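Local coordinates for protein soluble inorganic pyrophosphatase (Toxoplasma gondii, PDB 5WRT) that probably hydrolyses inorganic diphosphate to orthophosphate as a magnesium-dependent family I soluble pyrophosphatase, of which this chain is the pyrophosphatase domain, at residues P44-N48 against E218-Y222; Q98-D102 against A224-Y228; V141-L145 against A211-A217; R109-H113 against Q204-D208; A146-G150 against F191-K195. The contacts are given in a common frame with arbitrary orientation. Residues are numbered along the deposited sequence.

Three contacts involve the C-terminal helix 214-232: interaction 3 at its first turn, interaction 1 one turn on, and interaction 2 further along, against the 98-102 loop. Interactions 3 and 5 are buried; 1, 2 and 4 are partly buried. Interaction 3 pairs backbones; interaction 1 touches it through Phe-47 and Val-141 and is mainly apolar packing, without hydrogen bonds; interaction 2 mixes two hydrogen bonds with CH-pi contacts near the magnesium site. Strand 136-149 carries interactions 3 and 5, while strand 204-212 serves 3 and 4. Interaction 4 lies furthest out, its centre about 20 Å from that of the chain, three of its touching residues exposed. Interaction 5 alone has a salt bridge.

Interaction 1: residues P44-N48 against E218-Y222; sequences PLLFN and ERVVY
This is mainly apolar strand-helix packing: the start of barrel strand 47-53 and the loop before it lie against the C-terminal helix 214-232 that covers the pyrophosphatase beta-barrel. Residues 44-48 are extended (phi/psi -69/126 at Leu-45, -117/144 at Phe-47), while 218-222 is regular helix, Tyr-222 N bonding Glu-218 O at 3.0 Å. No hydrogen bond crosses. CA atoms stay well apart, Leu-45 to Glu-218 at 9.2 Å and Phe-47 to Val-221 at 9.0 Å, so side chains fill the gap. Leu-45 (t, p) and Phe-47 (m) point toward the helix; Leu-46 between them turns to the other side, onto Pro-138 and Phe-167. Phe-47 CE2 meets Val-221 CG1 at 3.6 Å, and Tyr-222 CE1 approaches the edge of the Phe-47 ring at 4.3 Å from CE2. Val-221 continues inward onto Leu-121. At the more exposed end Glu-218 brings its CD to 4.2 Å from Leu-45 CD2, and Leu-45 CD2 lies 3.1 Å from Tyr-222 OH.

Interaction 2: residues Q98-D102 against A224-Y228; sequences QTWED and AHEHY
Residues 224-228 are a turn of the C-terminal helix, with Tyr-228 N bonded to Ala-224 O at 3.2 Å, and the irregular segment 98-102 runs across it. The backbones come close: Thr-99 CA is 4.3 Å from His-225 CA, and Trp-100 CA 5.0 Å from Tyr-228 CA. Ala-224 comes first. Its O accepts Trp-100 N at 3.1 Å as well as the helical bond, and its CB lies 3.4 Å from Glu-101 OE2. His-225 (chi1 t) donates from ND1 to Gln-98 O at 2.8 Å, the acceptor lying at the ring edge. Glu-226 points away. His-227 (m) puts its CB 3.1 Å from Trp-100 O, and Asp-102 CB sits over its ring, 3.7 Å from the centroid, a CH-pi contact. Tyr-228 (chi1 t) receives Gln-98 CA over its face at 3.6 Å from the centroid. The Tyr-228 hydroxyl bonds His-31, Gln-98 NE2 bonds His-31 O, and Trp-100 NE1 reaches Gly-118 O. Gln-98 has a left-handed backbone (57/38), Thr-99 is extended (-129/150), and Glu-101 (-84/79) centres an inverse gamma turn. The Glu-101 side chain lies about 3 Å from that of Asp-117, a magnesium ligand, and about 5 Å from the bound ion. The arrangement thus joins the helix covering the barrel to the rim of the pyrophosphatase metal site.

Interaction 3: residues V141-L145 against A211-A217; sequences VLGAL and ALPAADA
A strand-to-helix junction packs against a classic beta bulge on the pyrophosphatase barrel: strand 204-212 ends beside 136-149, and the chain turns at once into helix 214-232. The pairing is antiparallel. Ala-144 and Leu-212 form a hydrogen-bonded pair with CA atoms 5.2 Å apart, Leu-212 N giving to Ala-144 O at 2.8 Å and Ala-144 N to Leu-212 O at 3.3 Å. Pro-213 follows at the N-cap position, and Ala-217 N bonds its O at 2.9 Å.

The bulge is formed by Leu-142 (-112/-22) and Gly-143 (170/-177), both facing Leu-158 of neighbouring strand 152-161. Gly-143 makes the hollow: its CA lies 3.1 Å from Leu-212 O, and the lack of a beta carbon, which would clash there, leaves room for that oxygen. Ala-214 CA is 4.2 Å from Gly-143 CA. Ala-214 tucks its methyl beside the strand, CB 3.6 Å from Val-141 O. One turn on, Ala-217 is the main bump, its CB seated among Gly-143 C (3.4 Å), Ala-144 CB (3.7 Å) and Val-141 CG1 (3.4 Å). Small residues on both sides allow this close seating of helix on strand. Leu-142 (m, t) points away from the helix, onto Ile-160 and Val-176. At the other end, the methyl of Ala-211 meets the side chain of Leu-145 (m, t), with CB 4.1 Å from Leu-145 CD2.

Interaction 4: residues R109-H113 against Q204-D208; sequences REVFH and QFGHD
The backbone of 109-113 folds irregularly in the long connection between strands 92-95 and 115-125, while 204-208 begins as strand and leaves it after Phe-205. Glu-110 (-69/-20) and Val-111 (-112/25) are bent, and Phe-112 (57/30) and His-113 (57/21) take left-handed conformations, as do His-207 (55/38) and Asp-208 (57/36). Closest approach is at Val-111 and Gly-206, CA to CA 4.3 Å, with Glu-110 CA 5.0 Å from His-207 CA. One hydrogen bond joins them, His-207 N to Glu-110 O at 2.8 Å with an N-H...O angle of 160°. Gly-206 CA lies 3.1 Å from Glu-110 O, too close for a beta carbon to fit.

His-207 (m) lays its ring over Glu-110 CB, 3.7 Å from the centroid in a CH-pi contact, and its NE2 is 3.7 Å from Val-111 CG1. Phe-112 (m) sends CE2 to 3.9 Å from Gly-206 CA and 3.8 Å from Phe-205 O, which sits at the ring edge. Phe-112 also covers Ile-148, whereas Phe-205 turns away toward Met-147 and Arg-188. At this exposed rim of the fold the contact rests on one backbone hydrogen bond and side-chain packing, with no charge pairing across it.

Interaction 5: residues A146-G150 against F191-K195; sequences AMIDG and FRWYK
Lys-195 NZ and Asp-149 OD2 form a hydrogen-bonded salt bridge at 2.9 Å, linking the end of strand 136-149 to Lys-195, which follows helix 183-193 at the N-cap position of helix 196-199. Asp-149 (t) and Lys-195 (m, t, t, then chi4 near -146°) both set out toward each other, and the long lysine chain spans the gap. Tyr-194 OH is 4.1 Å from Asp-149 OD2, near but without a bond.

Inward from the charges, Met-147 (t, t, p) points at the helix and fills the space between strand and helix: its SD packs 3.7 Å from Phe-191 CB, lies 3.3 Å from Phe-191 O, and meets the edge of the Tyr-194 ring at 4.4 Å from CE1. The backbones remain apart, Met-147 CA to Arg-192 CA being 7.6 Å. Residues 146-149 are extended, with Ile-148 turned to the opposite side from Met-147 and Asp-149, and Gly-150 (52/62) ends the segment.

Met-147 also pairs by backbone with Asp-154, a magnesium ligand, on strand 152-161, so this packing borders the metal site. On its other flank the strand bonds 204-212 through Ala-146 with Gly-206 and Ile-148 with Gln-204, while from the helix itself Trp-193 reaches Gly-182 and Trp-91 of the second subunit.

Interaction 1: residues P44-N48 against E218-Y222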
# COMPACT_ATOMS: atom_id res chain seq x y z
N PRO A 44 10.43 29.40 9.86
CA PRO A 44 9.52 28.70 8.94
C PRO A 44 8.15 28.47 9.55
O PRO A 44 8.02 28.31 10.76
CB PRO A 44 10.24 27.37 8.69
CG PRO A 44 11.06 27.16 9.90
CD PRO A 44 11.52 28.53 10.32
N LEU A 45 7.12 28.48 8.70
CA LEU A 45 5.76 28.33 9.17
C LEU A 45 5.52 26.92 9.69
O LEU A 45 5.78 25.94 9.00
CB LEU A 45 4.79 28.65 8.04
CG LEU A 45 3.29 28.57 8.34
CD1 LEU A 45 2.88 29.57 9.42
CD2 LEU A 45 2.52 28.79 7.07
N LEU A 46 5.04 26.83 10.93
CA LEU A 46 4.79 25.56 11.59
C LEU A 46 3.30 25.38 11.86
O LEU A 46 2.62 26.33 12.27
CB LEU A 46 5.57 25.46 12.90
CG LEU A 46 7.09 25.39 12.78
CD1 LEU A 46 7.73 25.17 14.14
CD2 LEU A 46 7.49 24.28 11.81
N PHE A 47 2.81 24.17 11.62
CA PHE A 47 1.46 23.78 11.98
C PHE A 47 1.56 22.66 13.00
O PHE A 47 2.46 21.82 12.90
CB PHE A 47 0.64 23.29 10.77
CG PHE A 47 0.58 24.26 9.62
CD1 PHE A 47 1.65 24.42 8.77
CD2 PHE A 47 -0.58 24.99 9.39
CE1 PHE A 47 1.58 25.30 7.70
CE2 PHE A 47 -0.65 25.87 8.33
CZ PHE A 47 0.43 26.02 7.48
N ASN A 48 0.64 22.63 13.95
CA ASN A 48 0.60 21.52 14.88
C ASN A 48 -0.16 20.36 14.26
O ASN A 48 -1.17 20.55 13.58
CB ASN A 48 -0.03 21.93 16.22
CG ASN A 48 1.01 22.27 17.27
OD1 ASN A 48 2.11 21.71 17.28
ND2 ASN A 48 0.67 23.19 18.16
N GLU A 218 -0.37 24.91 1.95
CA GLU A 218 -0.60 25.88 3.00
C GLU A 218 -2.00 26.49 2.89
O GLU A 218 -2.70 26.64 3.89
CB GLU A 218 0.45 26.99 2.94
CG GLU A 218 1.85 26.58 3.39
CD GLU A 218 2.88 27.65 3.08
OE1 GLU A 218 2.49 28.74 2.60
OE2 GLU A 218 4.09 27.41 3.30
N ARG A 219 -2.41 26.81 1.66
CA ARG A 219 -3.74 27.38 1.44
C ARG A 219 -4.85 26.38 1.75
O ARG A 219 -5.93 26.78 2.19
CB ARG A 219 -3.87 27.90 0.01
CG ARG A 219 -3.11 29.19 -0.26
CD ARG A 219 -3.41 29.70 -1.66
NE ARG A 219 -2.59 29.05 -2.68
CZ ARG A 219 -1.35 29.41 -3.00
NH1 ARG A 219 -0.78 30.44 -2.38
NH2 ARG A 219 -0.69 28.76 -3.94
N VAL A 220 -4.60 25.09 1.50
CA VAL A 220 -5.57 24.07 1.88
C VAL A 220 -5.81 24.09 3.38
O VAL A 220 -6.96 24.03 3.84
CB VAL A 220 -5.10 22.68 1.40
CG1 VAL A 220 -5.87 21.58 2.10
CG2 VAL A 220 -5.25 22.56 -0.12
N VAL A 221 -4.73 24.20 4.17
CA VAL A 221 -4.88 24.24 5.62
C VAL A 221 -5.58 25.52 6.07
O VAL A 221 -6.45 25.49 6.94
CB VAL A 221 -3.50 24.08 6.30
CG1 VAL A 221 -3.67 23.96 7.81
CG2 VAL A 221 -2.77 22.87 5.74
N TYR A 222 -5.20 26.66 5.48
CA TYR A 222 -5.85 27.93 5.84
C TYR A 222 -7.35 27.85 5.62
O TYR A 222 -8.14 28.22 6.50
CB TYR A 222 -5.27 29.08 5.02
CG TYR A 222 -3.81 29.38 5.23
CD1 TYR A 222 -3.23 29.30 6.49
CD2 TYR A 222 -3.01 29.80 4.17
CE1 TYR A 222 -1.89 29.60 6.68
CE2 TYR A 222 -1.68 30.10 4.35
CZ TYR A 222 -1.12 29.99 5.60
OH TYR A 222 0.21 30.30 5.76

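Interaction 2: residues Q98-D102 against A224-Y228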
# COMPACT_ATOMS: atom_id res chain seq x y z
N GLN A 98 -8.32 22.48 14.90
CA GLN A 98 -9.07 23.68 14.53
C GLN A 98 -9.21 23.80 13.01
O GLN A 98 -9.13 24.88 12.44
CB GLN A 98 -8.43 24.93 15.12
CG GLN A 98 -8.30 24.87 16.64
CD GLN A 98 -7.58 26.07 17.22
OE1 GLN A 98 -6.90 26.81 16.52
NE2 GLN A 98 -7.72 26.25 18.53
N THR A 99 -9.41 22.66 12.36
CA THR A 99 -9.70 22.60 10.94
C THR A 99 -10.94 21.75 10.72
O THR A 99 -11.22 20.83 11.49
CB THR A 99 -8.53 22.03 10.12
OG1 THR A 99 -8.24 20.70 10.58
CG2 THR A 99 -7.30 22.91 10.26
N TRP A 100 -11.68 22.07 9.66
CA TRP A 100 -12.89 21.33 9.33
C TRP A 100 -13.09 21.43 7.83
O TRP A 100 -13.18 22.54 7.29
CB TRP A 100 -14.11 21.87 10.07
CG TRP A 100 -15.37 21.10 9.80
CD1 TRP A 100 -15.54 19.75 9.89
CD2 TRP A 100 -16.64 21.64 9.40
NE1 TRP A 100 -16.83 19.41 9.57
CE2 TRP A 100 -17.52 20.55 9.26
CE3 TRP A 100 -17.10 22.93 9.15
CZ2 TRP A 100 -18.85 20.72 8.88
CZ3 TRP A 100 -18.42 23.09 8.77
CH2 TRP A 100 -19.28 22.00 8.64
N GLU A 101 -13.14 20.29 7.15
CA GLU A 101 -13.37 20.28 5.71
C GLU A 101 -14.88 20.37 5.48
O GLU A 101 -15.57 19.38 5.21
CB GLU A 101 -12.75 19.06 5.06
CG GLU A 101 -11.24 19.14 4.99
CD GLU A 101 -10.76 19.94 3.79
OE1 GLU A 101 -10.67 19.37 2.68
OE2 GLU A 101 -10.50 21.15 3.96
N ASP A 102 -15.38 21.60 5.60
CA ASP A 102 -16.79 21.92 5.47
C ASP A 102 -17.35 21.36 4.17
O ASP A 102 -16.90 21.76 3.09
CB ASP A 102 -16.96 23.44 5.50
CG ASP A 102 -18.40 23.88 5.69
OD1 ASP A 102 -18.62 25.05 6.09
OD2 ASP A 102 -19.32 23.06 5.46
N ALA A 224 -9.41 25.29 5.43
CA ALA A 224 -10.04 24.43 6.42
C ALA A 224 -10.03 25.07 7.80
O ALA A 224 -10.97 24.86 8.58
CB ALA A 224 -9.34 23.07 6.46
N HIS A 225 -9.00 25.85 8.11
CA HIS A 225 -8.96 26.58 9.37
C HIS A 225 -10.09 27.60 9.44
O HIS A 225 -10.72 27.77 10.49
CB HIS A 225 -7.60 27.25 9.54
CG HIS A 225 -7.41 27.91 10.88
ND1 HIS A 225 -7.66 27.26 12.07
CD2 HIS A 225 -6.97 29.15 11.20
CE1 HIS A 225 -7.39 28.08 13.07
NE2 HIS A 225 -6.97 29.23 12.58
N GLU A 226 -10.37 28.28 8.32
CA GLU A 226 -11.42 29.29 8.31
C GLU A 226 -12.80 28.65 8.39
O GLU A 226 -13.72 29.21 9.01
CB GLU A 226 -11.31 30.15 7.05
CG GLU A 226 -10.12 31.10 7.05
N HIS A 227 -12.99 27.48 7.76
CA HIS A 227 -14.23 26.74 7.93
C HIS A 227 -14.51 26.45 9.39
O HIS A 227 -15.64 26.61 9.87
CB HIS A 227 -14.18 25.43 7.14
CG HIS A 227 -14.19 25.60 5.65
ND1 HIS A 227 -14.95 26.56 5.02
CD2 HIS A 227 -13.55 24.92 4.67
CE1 HIS A 227 -14.77 26.46 3.71
NE2 HIS A 227 -13.92 25.48 3.48
N TYR A 228 -13.49 26.00 10.13
CA TYR A 228 -13.66 25.73 11.55
C TYR A 228 -14.00 27.00 12.32
O TYR A 228 -14.95 27.03 13.11
CB TYR A 228 -12.40 25.07 12.12
CG TYR A 228 -12.47 24.84 13.61
CD1 TYR A 228 -13.05 23.69 14.12
CD2 TYR A 228 -11.96 25.77 14.51
CE1 TYR A 228 -13.13 23.47 15.48
CE2 TYR A 228 -12.03 25.55 15.88
CZ TYR A 228 -12.61 24.40 16.36
OH TYR A 228 -12.69 24.17 17.71

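Interaction 3: residues V141-L145 against A211-A217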
# COMPACT_ATOMS: atom_id res chain seq x y z
N VAL A 141 4.63 22.11 6.34
CA VAL A 141 3.82 21.54 5.27
C VAL A 141 4.62 21.54 3.97
O VAL A 141 5.22 22.56 3.60
CB VAL A 141 2.51 22.31 5.13
CG1 VAL A 141 1.93 22.13 3.76
CG2 VAL A 141 1.52 21.85 6.20
N LEU A 142 4.62 20.40 3.27
CA LEU A 142 5.40 20.23 2.06
C LEU A 142 4.57 20.09 0.79
O LEU A 142 5.08 20.35 -0.30
CB LEU A 142 6.31 19.00 2.18
CG LEU A 142 7.31 18.99 3.33
CD1 LEU A 142 7.89 17.60 3.52
CD2 LEU A 142 8.41 20.01 3.09
N GLY A 143 3.31 19.69 0.91
CA GLY A 143 2.50 19.43 -0.26
C GLY A 143 1.20 18.76 0.14
O GLY A 143 0.92 18.55 1.32
N ALA A 144 0.41 18.42 -0.88
CA ALA A 144 -0.91 17.85 -0.63
C ALA A 144 -1.37 17.06 -1.84
O ALA A 144 -1.19 17.50 -2.98
CB ALA A 144 -1.93 18.94 -0.29
N LEU A 145 -1.97 15.90 -1.59
CA LEU A 145 -2.60 15.08 -2.61
C LEU A 145 -4.11 15.23 -2.48
O LEU A 145 -4.65 15.14 -1.38
CB LEU A 145 -2.19 13.62 -2.47
CG LEU A 145 -0.74 13.27 -2.83
CD1 LEU A 145 -0.31 11.99 -2.12
CD2 LEU A 145 -0.59 13.12 -4.33
N ALA A 211 1.05 15.95 -6.75
CA ALA A 211 1.24 16.45 -5.39
C ALA A 211 1.36 17.96 -5.49
O ALA A 211 2.35 18.48 -6.00
CB ALA A 211 2.48 15.83 -4.75
N LEU A 212 0.35 18.67 -5.00
CA LEU A 212 0.35 20.12 -5.08
C LEU A 212 1.51 20.69 -4.28
O LEU A 212 1.92 20.12 -3.26
CB LEU A 212 -0.99 20.67 -4.57
CG LEU A 212 -2.13 20.57 -5.59
CD1 LEU A 212 -3.32 21.42 -5.16
CD2 LEU A 212 -1.67 20.95 -6.99
N PRO A 213 2.09 21.81 -4.72
CA PRO A 213 3.25 22.37 -4.02
C PRO A 213 2.90 22.83 -2.61
O PRO A 213 1.74 22.95 -2.22
CB PRO A 213 3.66 23.56 -4.90
CG PRO A 213 3.02 23.32 -6.22
CD PRO A 213 1.78 22.53 -5.96
N ALA A 214 3.96 23.07 -1.83
CA ALA A 214 3.81 23.43 -0.42
C ALA A 214 2.93 24.65 -0.25
O ALA A 214 2.10 24.70 0.68
CB ALA A 214 5.18 23.66 0.21
N ALA A 215 3.10 25.66 -1.11
CA ALA A 215 2.29 26.88 -0.99
C ALA A 215 0.81 26.58 -1.19
O ALA A 215 -0.04 27.14 -0.49
CB ALA A 215 2.77 27.92 -1.99
N ASP A 216 0.48 25.71 -2.15
CA ASP A 216 -0.91 25.31 -2.32
C ASP A 216 -1.41 24.55 -1.10
O ASP A 216 -2.55 24.73 -0.66
CB ASP A 216 -1.07 24.45 -3.57
CG ASP A 216 -1.00 25.26 -4.85
OD1 ASP A 216 -1.52 26.40 -4.86
OD2 ASP A 216 -0.44 24.76 -5.84
N ALA A 217 -0.56 23.69 -0.53
CA ALA A 217 -0.97 22.92 0.64
C ALA A 217 -1.14 23.82 1.86
O ALA A 217 -1.96 23.52 2.73
CB ALA A 217 0.05 21.82 0.92

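Interaction 4: residues R109-H113 against Q204-D208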
# COMPACT_ATOMS: atom_id res chain seq x y z
N ARG A 109 -12.99 22.52 -10.73
CA ARG A 109 -13.13 21.45 -11.70
C ARG A 109 -11.92 20.51 -11.69
O ARG A 109 -12.03 19.37 -12.16
CB ARG A 109 -13.28 22.08 -13.09
CG ARG A 109 -13.22 21.15 -14.27
CD ARG A 109 -14.46 20.30 -14.42
NE ARG A 109 -14.34 19.49 -15.63
CZ ARG A 109 -14.75 19.87 -16.84
NH1 ARG A 109 -15.34 21.04 -17.02
NH2 ARG A 109 -14.58 19.05 -17.87
N GLU A 110 -10.81 20.94 -11.12
CA GLU A 110 -9.65 20.09 -10.90
C GLU A 110 -9.89 19.00 -9.86
O GLU A 110 -9.16 18.01 -9.84
CB GLU A 110 -8.46 20.97 -10.55
CG GLU A 110 -8.17 21.94 -11.69
CD GLU A 110 -8.77 23.32 -11.46
OE1 GLU A 110 -8.30 24.28 -12.11
OE2 GLU A 110 -9.74 23.42 -10.69
N VAL A 111 -10.88 19.17 -8.99
CA VAL A 111 -11.20 18.16 -7.98
C VAL A 111 -12.56 17.52 -8.27
O VAL A 111 -13.20 17.00 -7.35
CB VAL A 111 -11.14 18.76 -6.57
CG1 VAL A 111 -9.74 19.27 -6.27
CG2 VAL A 111 -12.15 19.88 -6.41
N PHE A 112 -12.99 17.54 -9.53
CA PHE A 112 -14.27 16.96 -9.95
C PHE A 112 -15.44 17.57 -9.19
O PHE A 112 -16.46 16.90 -8.98
CB PHE A 112 -14.29 15.44 -9.80
CG PHE A 112 -13.05 14.76 -10.31
CD1 PHE A 112 -12.91 14.44 -11.65
CD2 PHE A 112 -12.04 14.39 -9.44
CE1 PHE A 112 -11.78 13.80 -12.11
CE2 PHE A 112 -10.91 13.75 -9.89
CZ PHE A 112 -10.78 13.46 -11.23
N HIS A 113 -15.31 18.83 -8.79
CA HIS A 113 -16.34 19.55 -8.03
C HIS A 113 -16.72 18.83 -6.73
O HIS A 113 -17.80 19.06 -6.19
CB HIS A 113 -17.59 19.78 -8.89
CG HIS A 113 -17.35 20.63 -10.10
ND1 HIS A 113 -16.88 21.92 -10.01
CD2 HIS A 113 -17.49 20.37 -11.42
CE1 HIS A 113 -16.75 22.42 -11.23
NE2 HIS A 113 -17.12 21.50 -12.10
N GLN A 204 -9.66 8.10 -6.70
CA GLN A 204 -9.09 8.97 -7.70
C GLN A 204 -8.38 10.13 -7.02
O GLN A 204 -8.48 10.34 -5.81
CB GLN A 204 -10.16 9.49 -8.67
CG GLN A 204 -11.06 8.42 -9.25
CD GLN A 204 -12.21 9.00 -10.04
OE1 GLN A 204 -12.26 8.90 -11.26
NE2 GLN A 204 -13.15 9.63 -9.33
N PHE A 205 -7.64 10.90 -7.83
CA PHE A 205 -6.95 12.08 -7.35
C PHE A 205 -7.23 13.25 -8.29
O PHE A 205 -7.15 13.10 -9.51
CB PHE A 205 -5.44 11.84 -7.25
CG PHE A 205 -5.05 10.89 -6.16
CD1 PHE A 205 -4.93 9.53 -6.42
CD2 PHE A 205 -4.81 11.35 -4.87
CE1 PHE A 205 -4.58 8.65 -5.41
CE2 PHE A 205 -4.46 10.47 -3.86
CZ PHE A 205 -4.35 9.12 -4.13
N GLY A 206 -7.57 14.39 -7.71
CA GLY A 206 -7.73 15.60 -8.48
C GLY A 206 -6.38 16.15 -8.92
O GLY A 206 -5.32 15.63 -8.58
N HIS A 207 -6.44 17.23 -9.70
CA HIS A 207 -5.24 17.91 -10.19
C HIS A 207 -4.32 16.95 -10.94
O HIS A 207 -3.09 17.04 -10.83
CB HIS A 207 -4.49 18.62 -9.06
CG HIS A 207 -5.27 19.72 -8.40
ND1 HIS A 207 -5.27 21.01 -8.87
CD2 HIS A 207 -6.08 19.72 -7.31
CE1 HIS A 207 -6.04 21.76 -8.11
NE2 HIS A 207 -6.54 21.00 -7.15
N ASP A 208 -4.92 16.03 -11.69
CA ASP A 208 -4.17 15.05 -12.49
C ASP A 208 -3.21 14.24 -11.62
O ASP A 208 -2.10 13.90 -12.05
CB ASP A 208 -3.43 15.73 -13.64
CG ASP A 208 -4.38 16.40 -14.63
OD1 ASP A 208 -5.46 15.83 -14.90
OD2 ASP A 208 -4.04 17.49 -15.13

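Interaction 5: residues A146-G150 against F191-K195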
# COMPACT_ATOMS: atom_id res chain seq x y z
N ALA A 146 -4.79 15.46 -3.61
CA ALA A 146 -6.23 15.70 -3.61
C ALA A 146 -6.95 14.39 -3.93
O ALA A 146 -7.41 14.16 -5.05
CB ALA A 146 -6.58 16.80 -4.61
N MET A 147 -7.05 13.53 -2.92
CA MET A 147 -7.74 12.26 -3.10
C MET A 147 -9.25 12.49 -3.13
O MET A 147 -9.79 13.30 -2.37
CB MET A 147 -7.34 11.29 -1.99
CG MET A 147 -7.68 9.83 -2.29
SD MET A 147 -7.90 8.80 -0.82
CE MET A 147 -9.42 9.45 -0.16
N ILE A 148 -9.92 11.78 -4.03
CA ILE A 148 -11.38 11.83 -4.16
C ILE A 148 -11.93 10.48 -3.72
O ILE A 148 -11.72 9.46 -4.40
CB ILE A 148 -11.81 12.17 -5.59
CG1 ILE A 148 -11.12 13.45 -6.07
CG2 ILE A 148 -13.32 12.32 -5.66
CD1 ILE A 148 -11.42 14.65 -5.22
N ASP A 149 -12.64 10.46 -2.60
CA ASP A 149 -13.23 9.25 -2.04
C ASP A 149 -14.75 9.35 -2.20
O ASP A 149 -15.43 9.95 -1.37
CB ASP A 149 -12.85 9.07 -0.57
CG ASP A 149 -13.14 7.68 -0.05
OD1 ASP A 149 -14.03 6.99 -0.61
OD2 ASP A 149 -12.49 7.26 0.93
N GLY A 150 -15.26 8.74 -3.27
CA GLY A 150 -16.69 8.74 -3.54
C GLY A 150 -17.32 10.12 -3.52
O GLY A 150 -18.20 10.39 -2.69
N PHE A 191 -3.16 5.51 -0.45
CA PHE A 191 -4.52 6.00 -0.33
C PHE A 191 -5.37 5.75 -1.57
O PHE A 191 -6.60 5.82 -1.49
CB PHE A 191 -4.50 7.49 0.02
CG PHE A 191 -4.15 7.76 1.45
CD1 PHE A 191 -5.09 7.57 2.46
CD2 PHE A 191 -2.88 8.17 1.81
CE1 PHE A 191 -4.77 7.80 3.78
CE2 PHE A 191 -2.55 8.41 3.13
CZ PHE A 191 -3.50 8.22 4.12
N ARG A 192 -4.74 5.45 -2.71
CA ARG A 192 -5.52 5.08 -3.89
C ARG A 192 -6.12 3.69 -3.74
O ARG A 192 -7.26 3.45 -4.16
CB ARG A 192 -4.65 5.14 -5.15
CG ARG A 192 -5.44 5.03 -6.45
CD ARG A 192 -4.65 4.32 -7.54
NE ARG A 192 -3.43 5.02 -7.89
CZ ARG A 192 -3.36 6.02 -8.77
NH1 ARG A 192 -4.45 6.44 -9.39
NH2 ARG A 192 -2.19 6.60 -9.02
N TRP A 193 -5.39 2.76 -3.12
CA TRP A 193 -5.73 1.35 -3.15
C TRP A 193 -6.28 0.80 -1.83
O TRP A 193 -6.82 -0.31 -1.84
CB TRP A 193 -4.50 0.52 -3.55
CG TRP A 193 -4.09 0.70 -4.98
CD1 TRP A 193 -3.08 1.49 -5.46
CD2 TRP A 193 -4.67 0.05 -6.13
NE1 TRP A 193 -3.01 1.39 -6.83
CE2 TRP A 193 -3.97 0.51 -7.26
CE3 TRP A 193 -5.71 -0.86 -6.30
CZ2 TRP A 193 -4.28 0.09 -8.55
CZ3 TRP A 193 -6.02 -1.28 -7.58
CH2 TRP A 193 -5.31 -0.81 -8.69
N TYR A 194 -6.16 1.53 -0.72
CA TYR A 194 -6.36 0.91 0.58
C TYR A 194 -7.82 0.53 0.87
O TYR A 194 -8.06 -0.24 1.80
CB TYR A 194 -5.84 1.82 1.70
CG TYR A 194 -6.74 2.98 2.06
CD1 TYR A 194 -7.04 3.97 1.13
CD2 TYR A 194 -7.28 3.09 3.34
CE1 TYR A 194 -7.85 5.03 1.46
CE2 TYR A 194 -8.10 4.15 3.67
CZ TYR A 194 -8.38 5.12 2.73
OH TYR A 194 -9.19 6.19 3.06
N LYS A 195 -8.78 1.03 0.10
CA LYS A 195 -10.17 0.66 0.30
C LYS A 195 -10.68 -0.32 -0.75
O LYS A 195 -11.89 -0.57 -0.81
CB LYS A 195 -11.05 1.91 0.33
CG LYS A 195 -10.84 2.81 1.53
CD LYS A 195 -11.68 4.08 1.40
CE LYS A 195 -11.98 4.68 2.78
NZ LYS A 195 -13.33 5.34 2.87